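PDB 5TBT: purine nucleoside phosphorylase from Schistosoma mansoni, which catalyses the reversible phosphorolysis of purine nucleosides such as inosine and guanosine, giving the free base and ribose 1-phosphate. Local coordinates for residues Q84-M89 with G220-P225; I115-G120 with A239-A244; P200-P205 with V255-E260; R170-L175 with T282-D287. All coordinates share one frame; numbering follows the deposited sequence.

Contact 1 (Q84-M89 with G220-P225); sequences QGRLHM and GMSTVP. With CTN (4-amino-1-beta-D-ribofuranosyl-2(1H)-pyrimidinone), chain B; SO4 (sulfate ion), chain C.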
# COMPACT_ATOMS: atom_id res chain seq x y z
N GLN A 84 -9.04 -24.94 9.75
CA GLN A 84 -10.24 -24.55 10.48
C GLN A 84 -9.90 -23.34 11.34
O GLN A 84 -9.20 -23.47 12.35
CB GLN A 84 -10.75 -25.71 11.33
CG GLN A 84 -12.10 -25.45 11.98
CD GLN A 84 -12.60 -26.64 12.77
OE1 GLN A 84 -11.86 -27.25 13.55
NE2 GLN A 84 -13.87 -26.99 12.56
N GLY A 85 -10.38 -22.18 10.93
CA GLY A 85 -9.94 -20.93 11.52
C GLY A 85 -8.92 -20.26 10.63
O GLY A 85 -7.75 -20.66 10.60
N ARG A 86 -9.35 -19.23 9.91
CA ARG A 86 -8.54 -18.63 8.85
C ARG A 86 -7.60 -17.57 9.41
O ARG A 86 -7.90 -16.89 10.39
CB ARG A 86 -9.46 -18.02 7.79
CG ARG A 86 -8.83 -17.79 6.43
CD ARG A 86 -9.92 -17.57 5.40
NE ARG A 86 -9.40 -17.19 4.09
CZ ARG A 86 -10.15 -17.08 3.01
NH1 ARG A 86 -11.45 -17.34 3.07
NH2 ARG A 86 -9.61 -16.72 1.85
N LEU A 87 -6.45 -17.44 8.76
CA LEU A 87 -5.47 -16.42 9.09
C LEU A 87 -5.63 -15.28 8.09
O LEU A 87 -5.34 -15.44 6.90
CB LEU A 87 -4.05 -16.99 9.05
CG LEU A 87 -3.76 -18.20 9.95
CD1 LEU A 87 -2.41 -18.82 9.61
CD2 LEU A 87 -3.81 -17.81 11.42
N HIS A 88 -6.09 -14.13 8.57
CA HIS A 88 -6.28 -12.94 7.76
C HIS A 88 -5.19 -11.92 8.07
O HIS A 88 -4.77 -11.79 9.23
CB HIS A 88 -7.65 -12.32 8.00
CG HIS A 88 -8.79 -13.18 7.54
ND1 HIS A 88 -9.72 -13.71 8.41
CD2 HIS A 88 -9.14 -13.60 6.30
CE1 HIS A 88 -10.60 -14.42 7.72
NE2 HIS A 88 -10.27 -14.37 6.44
N MET A 89 -4.74 -11.20 7.04
CA MET A 89 -3.61 -10.29 7.22
C MET A 89 -4.01 -9.00 7.92
O MET A 89 -3.13 -8.29 8.43
CB MET A 89 -2.95 -10.01 5.87
CG MET A 89 -2.45 -11.26 5.18
SD MET A 89 -1.13 -11.00 3.99
CE MET A 89 0.23 -10.55 5.07
N GLY A 220 -12.92 -7.99 -1.39
CA GLY A 220 -12.86 -8.70 -0.12
C GLY A 220 -11.49 -8.56 0.51
O GLY A 220 -10.58 -7.96 -0.05
N MET A 221 -11.37 -9.15 1.70
CA MET A 221 -10.21 -8.94 2.57
C MET A 221 -9.31 -10.16 2.70
O MET A 221 -8.47 -10.20 3.62
CB MET A 221 -10.67 -8.51 3.96
CG MET A 221 -11.54 -7.27 4.01
SD MET A 221 -12.10 -6.92 5.69
CE MET A 221 -13.39 -5.71 5.38
N SER A 222 -9.44 -11.16 1.84
CA SER A 222 -8.72 -12.41 2.04
C SER A 222 -8.33 -13.00 0.68
O SER A 222 -8.32 -12.31 -0.34
CB SER A 222 -9.57 -13.39 2.87
OG SER A 222 -10.66 -13.90 2.11
N THR A 223 -7.95 -14.28 0.70
CA THR A 223 -7.85 -15.16 -0.46
C THR A 223 -6.63 -14.89 -1.35
O THR A 223 -5.89 -15.82 -1.66
CB THR A 223 -9.12 -15.07 -1.30
OG1 THR A 223 -10.25 -15.44 -0.50
CG2 THR A 223 -9.03 -16.00 -2.50
N VAL A 224 -6.44 -13.64 -1.77
CA VAL A 224 -5.31 -13.32 -2.65
C VAL A 224 -3.97 -13.73 -2.06
O VAL A 224 -3.12 -14.24 -2.81
CB VAL A 224 -5.36 -11.84 -3.06
CG1 VAL A 224 -4.05 -11.41 -3.71
CG2 VAL A 224 -6.52 -11.59 -4.00
N PRO A 225 -3.68 -13.53 -0.76
CA PRO A 225 -2.40 -14.03 -0.24
C PRO A 225 -2.23 -15.53 -0.39
O PRO A 225 -1.14 -15.99 -0.77
CB PRO A 225 -2.44 -13.62 1.24
CG PRO A 225 -3.36 -12.45 1.28
CD PRO A 225 -4.40 -12.72 0.24
O5' CTN B . -17.71 -9.41 7.18
C5' CTN B . -16.36 -9.61 7.43
C4' CTN B . -15.91 -11.01 7.03
O4' CTN B . -16.37 -11.35 5.75
C1' CTN B . -15.45 -10.95 4.76
N1 CTN B . -15.91 -9.77 4.01
C6 CTN B . -17.17 -9.43 4.05
C5 CTN B . -17.62 -8.34 3.36
C4 CTN B . -16.75 -7.58 2.64
N3 CTN B . -15.47 -7.93 2.58
C2 CTN B . -15.02 -9.03 3.24
O2 CTN B . -13.84 -9.37 3.21
N4 CTN B . -17.25 -6.54 1.98
C2' CTN B . -14.17 -10.68 5.52
O2' CTN B . -13.11 -11.36 4.90
C3' CTN B . -14.41 -11.05 6.94
O3' CTN B . -13.94 -12.34 7.25
S SO4 C . -14.26 -14.69 4.69
O1 SO4 C . -15.41 -15.19 4.08
O2 SO4 C . -13.35 -14.30 3.68
O3 SO4 C . -14.61 -13.54 5.49
O4 SO4 C . -13.61 -15.57 5.62
O HOH W 1 -5.67 -11.71 4.30
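R86 and T223 anchor a buried, largely polar contact between two active-site loops, the one that leaves strand 78-84 and the one that runs from strand 218-220 into helix 224-232. The R86 chain is stretched from CG to NE, with CG opposite the backbone N (chi1 -160°), and this carries the guanidinium to the far loop. There R86 NH2 gives a bent hydrogen bond to T223 OG1 at 2.8 Å, the acceptor sitting 18° out of the guanidinium plane. T223 holds the N-cap position but makes no capping bond with its side chain; its OG1 is also held by N117 ND2. S222 sits differently: its OG lies over one face of the guanidinium, toward the rim, and hydrogen-bonds instead to sulfate O2 at 3.1 Å. The sulfate probably marks the phosphate site of this enzyme family. H88 turns the edge of its ring to S222, with H88 CD2 3.5 Å from S222 CB, and NE2 on the same ring lies 3.6 Å from sulfate O4. On the nucleoside side, M221 N makes a weak hydrogen bond of 2.9 Å to the cytosine O2. A water joins the backbones by accepting from M89 N and donating to M221 O. Beyond it the side chains of M89 and P225 run alongside in opposite senses, M89 SD 3.8 Å from P225 CG. I98 of helix 95-108 packs on both M89 and P225, strand 112-121 lies against R86 and T223, and L145 of the second subunit covers M89.

Contact 2 (I115-G120 with A239-A244); sequences ITNLAG and AVSLIA. With CTN (4-amino-1-beta-D-ribofuranosyl-2(1H)-pyrimidinone), chain B; SO4 (sulfate ion), chain C.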
# COMPACT_ATOMS: atom_id res chain seq x y z
N ILE A 115 -11.00 -22.70 -2.14
CA ILE A 115 -11.15 -21.56 -1.24
C ILE A 115 -12.54 -20.95 -1.41
O ILE A 115 -13.00 -20.77 -2.54
CB ILE A 115 -10.07 -20.49 -1.49
CG1 ILE A 115 -8.67 -21.11 -1.47
CG2 ILE A 115 -10.16 -19.37 -0.46
CD1 ILE A 115 -7.57 -20.13 -1.76
N THR A 116 -13.18 -20.60 -0.29
CA THR A 116 -14.39 -19.80 -0.28
C THR A 116 -14.20 -18.57 0.60
O THR A 116 -13.46 -18.60 1.58
CB THR A 116 -15.61 -20.58 0.23
OG1 THR A 116 -15.36 -21.03 1.57
CG2 THR A 116 -15.91 -21.76 -0.67
N ASN A 117 -14.90 -17.49 0.26
CA ASN A 117 -14.86 -16.28 1.06
C ASN A 117 -16.19 -15.56 0.95
O ASN A 117 -17.02 -15.86 0.08
CB ASN A 117 -13.71 -15.35 0.64
CG ASN A 117 -13.85 -14.83 -0.79
OD1 ASN A 117 -14.82 -14.15 -1.13
ND2 ASN A 117 -12.86 -15.14 -1.62
N LEU A 118 -16.39 -14.60 1.84
CA LEU A 118 -17.49 -13.64 1.77
C LEU A 118 -16.94 -12.33 1.22
O LEU A 118 -15.83 -11.92 1.55
CB LEU A 118 -18.12 -13.39 3.14
CG LEU A 118 -19.29 -14.25 3.62
CD1 LEU A 118 -20.54 -14.01 2.78
CD2 LEU A 118 -18.92 -15.72 3.64
N ALA A 119 -17.73 -11.66 0.38
CA ALA A 119 -17.22 -10.48 -0.29
C ALA A 119 -18.36 -9.54 -0.66
O ALA A 119 -19.54 -9.93 -0.66
CB ALA A 119 -16.41 -10.85 -1.53
N GLY A 120 -18.00 -8.30 -0.97
CA GLY A 120 -18.96 -7.31 -1.41
C GLY A 120 -19.03 -7.25 -2.92
O GLY A 120 -18.03 -7.41 -3.61
N ALA A 239 -11.33 -20.59 -6.44
CA ALA A 239 -11.76 -19.63 -5.43
C ALA A 239 -13.15 -19.11 -5.77
O ALA A 239 -13.40 -18.71 -6.91
CB ALA A 239 -10.77 -18.46 -5.32
N VAL A 240 -14.04 -19.11 -4.78
CA VAL A 240 -15.44 -18.74 -4.97
C VAL A 240 -15.83 -17.72 -3.91
O VAL A 240 -15.62 -17.96 -2.71
CB VAL A 240 -16.37 -19.97 -4.90
CG1 VAL A 240 -17.81 -19.55 -5.17
CG2 VAL A 240 -15.92 -21.05 -5.87
N SER A 241 -16.39 -16.60 -4.35
CA SER A 241 -16.89 -15.58 -3.45
C SER A 241 -18.41 -15.71 -3.30
O SER A 241 -19.12 -15.89 -4.30
CB SER A 241 -16.54 -14.18 -3.96
OG SER A 241 -15.17 -13.88 -3.73
N LEU A 242 -18.89 -15.62 -2.07
CA LEU A 242 -20.31 -15.50 -1.78
C LEU A 242 -20.62 -14.03 -1.54
O LEU A 242 -20.03 -13.40 -0.66
CB LEU A 242 -20.72 -16.34 -0.57
CG LEU A 242 -22.13 -16.07 -0.03
CD1 LEU A 242 -23.19 -16.41 -1.07
CD2 LEU A 242 -22.38 -16.83 1.27
N ILE A 243 -21.55 -13.49 -2.32
CA ILE A 243 -21.84 -12.06 -2.30
C ILE A 243 -22.73 -11.75 -1.09
O ILE A 243 -23.88 -12.19 -1.02
CB ILE A 243 -22.50 -11.61 -3.61
CG1 ILE A 243 -21.62 -12.00 -4.80
CG2 ILE A 243 -22.75 -10.11 -3.60
CD1 ILE A 243 -20.20 -11.47 -4.70
N ALA A 244 -22.19 -10.97 -0.15
CA ALA A 244 -22.96 -10.58 1.03
C ALA A 244 -23.91 -9.42 0.72
O ALA A 244 -24.98 -9.34 1.33
CB ALA A 244 -22.01 -10.19 2.17
O5' CTN B . -17.71 -9.41 7.18
C5' CTN B . -16.36 -9.61 7.43
C4' CTN B . -15.91 -11.01 7.03
O4' CTN B . -16.37 -11.35 5.75
C1' CTN B . -15.45 -10.95 4.76
N1 CTN B . -15.91 -9.77 4.01
C6 CTN B . -17.17 -9.43 4.05
C5 CTN B . -17.62 -8.34 3.36
C4 CTN B . -16.75 -7.58 2.64
N3 CTN B . -15.47 -7.93 2.58
C2 CTN B . -15.02 -9.03 3.24
O2 CTN B . -13.84 -9.37 3.21
N4 CTN B . -17.25 -6.54 1.98
C2' CTN B . -14.17 -10.68 5.52
O2' CTN B . -13.11 -11.36 4.90
C3' CTN B . -14.41 -11.05 6.94
O3' CTN B . -13.94 -12.34 7.25
S SO4 C . -14.26 -14.69 4.69
O1 SO4 C . -15.41 -15.19 4.08
O2 SO4 C . -13.35 -14.30 3.68
O3 SO4 C . -14.61 -13.54 5.49
O4 SO4 C . -13.61 -15.57 5.62
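I115 and V240 carry the first of five backbone hydrogen bonds that join these parallel strands, continuing from I115's pairing with L238. I115 O takes V240 N, and V240 O takes N117 N. L242 N then meets N117 O at 2.9 Å in a nearly straight bond, 174° at the hydrogen. L242 O accepts from A119 N, and A119 O from A244 N. Side-chain polar groups are settled as well. With CG wedged between the backbone N and the carbonyl carbon (chi1 63°), the N117 amide folds back over the neighbouring strand, where S241 OG donates to OD1 at 2.6 Å, in the carbonyl plane and on a lone pair; N117 ND2 is bonded to T223 OG1. T116 OG1, on the reverse face, bonds to G34 N. On that face L118 CD1 packs 3.7 Å from L242 CD2, the two side chains running the same way, and L118 CD1 reaches A244 CB at 4.1 Å. The outer edge of 115-120 pairs through T116 with I32, while L118 N lies a short and doubtful 2.5 Å from sulfate O1. L118 O is 3.3 Å from N1 of the bound nucleoside. G120 pairs with V219, A244 O bonds to S128 OG, and S241 and A239 pair with V132 and I134. Parallel neighbours at the centre of a mixed sheet, with anion and nucleoside lodged toward the strands' C-terminal ends, are characteristic of the phosphorylase superfamily's alpha/beta fold.

Contact 3 (P200-P205 with V255-E260); sequences PTYESP and VSINHE. With CTN (4-amino-1-beta-D-ribofuranosyl-2(1H)-pyrimidinone), chain B.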
# COMPACT_ATOMS: atom_id res chain seq x y z
N PRO A 200 -9.27 -3.75 8.04
CA PRO A 200 -10.52 -4.48 8.26
C PRO A 200 -11.79 -3.65 8.11
O PRO A 200 -12.88 -4.18 8.35
CB PRO A 200 -10.38 -4.96 9.70
CG PRO A 200 -9.61 -3.84 10.37
CD PRO A 200 -8.68 -3.29 9.31
N THR A 201 -11.68 -2.37 7.74
CA THR A 201 -12.88 -1.60 7.45
C THR A 201 -13.45 -2.03 6.11
O THR A 201 -12.71 -2.33 5.17
CB THR A 201 -12.56 -0.10 7.41
OG1 THR A 201 -11.58 0.16 6.40
CG2 THR A 201 -12.05 0.37 8.76
N TYR A 202 -14.78 -2.09 6.02
CA TYR A 202 -15.41 -2.39 4.75
C TYR A 202 -15.09 -1.30 3.74
O TYR A 202 -14.75 -0.17 4.08
CB TYR A 202 -16.93 -2.51 4.91
CG TYR A 202 -17.36 -3.69 5.74
CD1 TYR A 202 -17.26 -4.99 5.24
CD2 TYR A 202 -17.89 -3.52 7.01
CE1 TYR A 202 -17.66 -6.07 5.99
CE2 TYR A 202 -18.30 -4.60 7.76
CZ TYR A 202 -18.18 -5.87 7.25
OH TYR A 202 -18.58 -6.95 8.00
N GLU A 203 -15.19 -1.66 2.46
CA GLU A 203 -14.95 -0.70 1.39
C GLU A 203 -15.89 0.49 1.54
O GLU A 203 -17.11 0.32 1.71
CB GLU A 203 -15.12 -1.36 0.02
CG GLU A 203 -16.52 -1.89 -0.27
CD GLU A 203 -16.76 -3.28 0.27
OE1 GLU A 203 -15.88 -3.80 0.98
OE2 GLU A 203 -17.84 -3.84 -0.02
N SER A 204 -15.33 1.69 1.51
CA SER A 204 -16.14 2.88 1.66
C SER A 204 -16.98 3.09 0.40
O SER A 204 -16.65 2.55 -0.66
CB SER A 204 -15.25 4.10 1.92
OG SER A 204 -14.69 4.59 0.71
N PRO A 205 -18.08 3.83 0.51
CA PRO A 205 -18.91 4.09 -0.69
C PRO A 205 -18.12 4.64 -1.87
O PRO A 205 -18.34 4.21 -3.00
CB PRO A 205 -19.94 5.10 -0.17
CG PRO A 205 -20.11 4.74 1.27
CD PRO A 205 -18.73 4.33 1.74
N VAL A 255 -27.41 2.46 2.60
CA VAL A 255 -27.65 1.26 3.40
C VAL A 255 -26.32 0.77 3.95
O VAL A 255 -25.33 0.68 3.21
CB VAL A 255 -28.35 0.17 2.57
CG1 VAL A 255 -28.23 -1.18 3.25
CG2 VAL A 255 -29.82 0.52 2.37
N SER A 256 -26.30 0.45 5.24
CA SER A 256 -25.07 0.10 5.92
C SER A 256 -24.73 -1.38 5.74
O SER A 256 -25.55 -2.20 5.31
CB SER A 256 -25.17 0.42 7.41
OG SER A 256 -26.16 -0.38 8.04
N ILE A 257 -23.48 -1.71 6.08
CA ILE A 257 -22.99 -3.08 6.10
C ILE A 257 -22.54 -3.40 7.52
O ILE A 257 -22.08 -2.51 8.25
CB ILE A 257 -21.82 -3.28 5.10
CG1 ILE A 257 -22.07 -2.50 3.82
CG2 ILE A 257 -21.63 -4.76 4.79
CD1 ILE A 257 -20.85 -2.38 2.93
N ASN A 258 -22.67 -4.66 7.91
CA ASN A 258 -22.12 -5.11 9.18
C ASN A 258 -21.96 -6.62 9.15
O ASN A 258 -22.59 -7.32 8.35
CB ASN A 258 -22.98 -4.67 10.38
CG ASN A 258 -24.37 -5.29 10.36
OD1 ASN A 258 -24.54 -6.48 10.60
ND2 ASN A 258 -25.38 -4.46 10.10
N HIS A 259 -21.09 -7.12 10.04
CA HIS A 259 -20.73 -8.53 10.06
C HIS A 259 -21.91 -9.44 10.41
O HIS A 259 -21.90 -10.61 10.03
CB HIS A 259 -19.59 -8.77 11.04
CG HIS A 259 -18.99 -10.14 10.95
ND1 HIS A 259 -18.60 -10.70 9.75
CD2 HIS A 259 -18.70 -11.05 11.90
CE1 HIS A 259 -18.11 -11.90 9.97
NE2 HIS A 259 -18.15 -12.14 11.27
N GLU A 260 -22.91 -8.92 11.13
CA GLU A 260 -24.09 -9.73 11.41
C GLU A 260 -24.88 -10.02 10.14
O GLU A 260 -25.33 -11.15 9.92
CB GLU A 260 -24.98 -9.05 12.45
CG GLU A 260 -24.43 -9.05 13.87
CD GLU A 260 -23.48 -7.89 14.13
OE1 GLU A 260 -22.30 -7.99 13.74
OE2 GLU A 260 -23.92 -6.89 14.73
O5' CTN B . -17.71 -9.41 7.18
C5' CTN B . -16.36 -9.61 7.43
C4' CTN B . -15.91 -11.01 7.03
O4' CTN B . -16.37 -11.35 5.75
C1' CTN B . -15.45 -10.95 4.76
N1 CTN B . -15.91 -9.77 4.01
C6 CTN B . -17.17 -9.43 4.05
C5 CTN B . -17.62 -8.34 3.36
C4 CTN B . -16.75 -7.58 2.64
N3 CTN B . -15.47 -7.93 2.58
C2 CTN B . -15.02 -9.03 3.24
O2 CTN B . -13.84 -9.37 3.21
N4 CTN B . -17.25 -6.54 1.98
C2' CTN B . -14.17 -10.68 5.52
O2' CTN B . -13.11 -11.36 4.90
C3' CTN B . -14.41 -11.05 6.94
O3' CTN B . -13.94 -12.34 7.25
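Y202 and H259 meet largely through a third party, O5' of the bound cytidine, which each of them hydrogen-bonds: Y202 OH stands 2.7 Å from O5' and H259 ND1 3.0 Å from it. The Y202 hydroxyl OH also comes within 3.2 Å of H259 N, but the angle is too poor for a bond. O5' lies in the plane of the tyrosine ring, at its edge, and near the plane of the imidazole too. A chi1 of -169° turns the H259 imidazole away from its own backbone N and brings ND1 to this oxygen. One face of the Y202 ring is covered by I257, whose CG2 methyl stands 4.2 Å from the ring centroid and almost exactly on the normal, a CH-pi contact over the ring centre. In trimeric purine nucleoside phosphorylases the 5' end of the nucleoside is closed off at a subunit interface, and the same is seen here: F161 of the second subunit packs on Y202 and meets the H259 ring at about 45°. The base end belongs to E203. Its chain bends sharply at chi2 (-85°), bringing the carboxylate up to the cytosine amino group, close to the plane of the base, and N4 donates to E203 OE1 at 3.2 Å, while OE2 is taken by S247 OG. The I257 CD1 methyl approaches E203 OE2 only to 4.5 Å. N258 caps helix 259-283 by accepting K261 N at OD1, and H259 is the first residue of that helix, right after the cap.

Contact 4 (R170-L175 with T282-D287); sequences RLLQQL and TRLPLD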
# COMPACT_ATOMS: atom_id res chain seq x y z
N ARG A 170 -8.55 -22.77 -15.16
CA ARG A 170 -9.72 -22.68 -16.03
C ARG A 170 -10.59 -23.93 -15.92
O ARG A 170 -11.82 -23.83 -15.90
CB ARG A 170 -9.28 -22.49 -17.48
CG ARG A 170 -8.56 -21.18 -17.75
CD ARG A 170 -7.74 -21.27 -19.02
NE ARG A 170 -7.02 -20.03 -19.31
CZ ARG A 170 -7.52 -19.03 -20.03
NH1 ARG A 170 -8.75 -19.12 -20.53
NH2 ARG A 170 -6.81 -17.94 -20.25
N LEU A 171 -9.97 -25.11 -15.86
CA LEU A 171 -10.75 -26.35 -15.84
C LEU A 171 -11.59 -26.47 -14.58
O LEU A 171 -12.72 -26.97 -14.61
CB LEU A 171 -9.82 -27.55 -15.99
CG LEU A 171 -9.24 -27.79 -17.38
CD1 LEU A 171 -8.20 -28.90 -17.35
CD2 LEU A 171 -10.35 -28.12 -18.37
N LEU A 172 -11.05 -26.00 -13.45
CA LEU A 172 -11.80 -26.06 -12.19
C LEU A 172 -13.02 -25.15 -12.24
O LEU A 172 -14.09 -25.52 -11.75
CB LEU A 172 -10.89 -25.68 -11.03
CG LEU A 172 -9.70 -26.61 -10.82
CD1 LEU A 172 -9.00 -26.31 -9.50
CD2 LEU A 172 -10.14 -28.06 -10.87
N GLN A 173 -12.88 -23.95 -12.81
CA GLN A 173 -14.04 -23.07 -12.97
C GLN A 173 -15.11 -23.73 -13.83
O GLN A 173 -16.30 -23.65 -13.52
CB GLN A 173 -13.60 -21.74 -13.59
CG GLN A 173 -12.51 -21.02 -12.81
CD GLN A 173 -12.01 -19.77 -13.50
OE1 GLN A 173 -12.77 -19.08 -14.18
NE2 GLN A 173 -10.73 -19.46 -13.32
N GLN A 174 -14.69 -24.40 -14.91
CA GLN A 174 -15.65 -25.06 -15.79
C GLN A 174 -16.33 -26.23 -15.08
O GLN A 174 -17.52 -26.48 -15.30
CB GLN A 174 -14.95 -25.53 -17.06
CG GLN A 174 -14.43 -24.39 -17.92
CD GLN A 174 -13.50 -24.86 -19.02
OE1 GLN A 174 -13.53 -26.03 -19.42
NE2 GLN A 174 -12.67 -23.96 -19.52
N LEU A 175 -15.60 -26.95 -14.23
CA LEU A 175 -16.20 -28.05 -13.48
C LEU A 175 -17.20 -27.53 -12.45
O LEU A 175 -18.28 -28.11 -12.29
CB LEU A 175 -15.11 -28.88 -12.81
CG LEU A 175 -15.56 -30.01 -11.88
CD1 LEU A 175 -16.50 -30.96 -12.61
CD2 LEU A 175 -14.36 -30.76 -11.34
N THR A 282 -15.32 -34.60 -5.20
CA THR A 282 -15.50 -35.97 -5.67
C THR A 282 -15.12 -36.11 -7.14
O THR A 282 -14.54 -37.13 -7.54
CB THR A 282 -16.95 -36.40 -5.44
OG1 THR A 282 -17.22 -36.42 -4.03
CG2 THR A 282 -17.20 -37.79 -6.02
N ARG A 283 -15.43 -35.10 -7.95
CA ARG A 283 -15.22 -35.17 -9.39
C ARG A 283 -13.87 -34.61 -9.83
O ARG A 283 -13.57 -34.65 -11.03
CB ARG A 283 -16.34 -34.41 -10.12
CG ARG A 283 -17.74 -34.85 -9.71
CD ARG A 283 -18.44 -35.62 -10.82
NE ARG A 283 -18.72 -34.79 -11.98
CZ ARG A 283 -19.86 -34.14 -12.18
NH1 ARG A 283 -20.84 -34.22 -11.29
NH2 ARG A 283 -20.03 -33.41 -13.28
N LEU A 284 -13.06 -34.12 -8.90
CA LEU A 284 -11.85 -33.39 -9.27
C LEU A 284 -10.88 -34.28 -10.03
O LEU A 284 -10.59 -35.40 -9.58
CB LEU A 284 -11.16 -32.82 -8.03
CG LEU A 284 -11.53 -31.40 -7.61
CD1 LEU A 284 -10.56 -30.86 -6.57
CD2 LEU A 284 -11.60 -30.49 -8.82
N PRO A 285 -10.36 -33.83 -11.17
CA PRO A 285 -9.16 -34.45 -11.74
C PRO A 285 -7.93 -33.89 -11.05
O PRO A 285 -7.65 -32.69 -11.11
CB PRO A 285 -9.21 -34.04 -13.22
CG PRO A 285 -9.93 -32.75 -13.21
CD PRO A 285 -10.91 -32.78 -12.05
N LEU A 286 -7.20 -34.76 -10.37
CA LEU A 286 -6.07 -34.37 -9.54
C LEU A 286 -4.83 -34.15 -10.41
O LEU A 286 -4.48 -35.00 -11.23
CB LEU A 286 -5.81 -35.44 -8.49
CG LEU A 286 -5.84 -34.97 -7.03
CD1 LEU A 286 -4.50 -35.18 -6.38
CD2 LEU A 286 -6.27 -33.51 -6.87
N ASP A 287 -4.19 -33.00 -10.23
CA ASP A 287 -2.98 -32.67 -10.98
C ASP A 287 -2.04 -31.83 -10.10
O ASP A 287 -0.98 -31.39 -10.54
CB ASP A 287 -3.33 -31.91 -12.27
CG ASP A 287 -4.01 -32.80 -13.30
OD1 ASP A 287 -3.45 -33.87 -13.62
OD2 ASP A 287 -5.10 -32.42 -13.78
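R283 closes helix 259-283 against L175 of helix 170-182. CD2 of L175 lies 4.0 Å from the R283 carbonyl O, and L175 CD1 is 4.3 Å from R283 CB. The R283 guanidinium, which L175 CD1 approaches obliquely, is spoken for elsewhere, in salt bridges from NH2 to E182 and from NH1 to E279. The E182 bridge ties it to the end of helix 170-182, while E279 is one turn back on its own helix. L284 comes next, where the chain leaves helical geometry, and it is the buried centre. L284 CD2 presses on L172 CD2 at 3.5 Å, tighter than ordinary methyl contact, with the two side chains at about a right angle. The same L284 CD2 touches L175 CD2 at 3.7 Å. L172 and L284 both also rest on V112 of strand 112-121, which places the contact in the layered alpha/beta fold: helix 170-182 and the tail that follows helix 259-283 pack together on V112 of the central sheet. L284 O accepts from R78 NH1. P285 then extends the apolar line toward the surface, P285 CD lying 4.1 Å from L175 CD2. L286 turns from the helix to strands 29-32 and 112-121, packing on I29 and V112. The last residue, D287, is poorly ordered, and its carboxylate makes at most a weak, long ion pair with K236.

Overall arrangement
From the N terminus, 84-89 comes first and waits until 220-225 to close contact 1. Contact 2 opens at 115-120 and closes at 239-244, crossing it. Contact 4 opens at 170-175 and closes only at the C terminus, 282-287, crossing contacts 1 and 2 and joining helix 170-182 to the C-terminal tail beside strand 112-121; contact 3, from 200-205 to 255-260, lies wholly within that span and crosses contacts 1 and 2. Contacts 1, 2 and 3 all border the nucleoside, joining the central strands to the pocket loops and, through contacts 1 and 3, to the second subunit. Contacts 3 and 4 use opposite ends of helix 259-283, their centres about 34 Å apart.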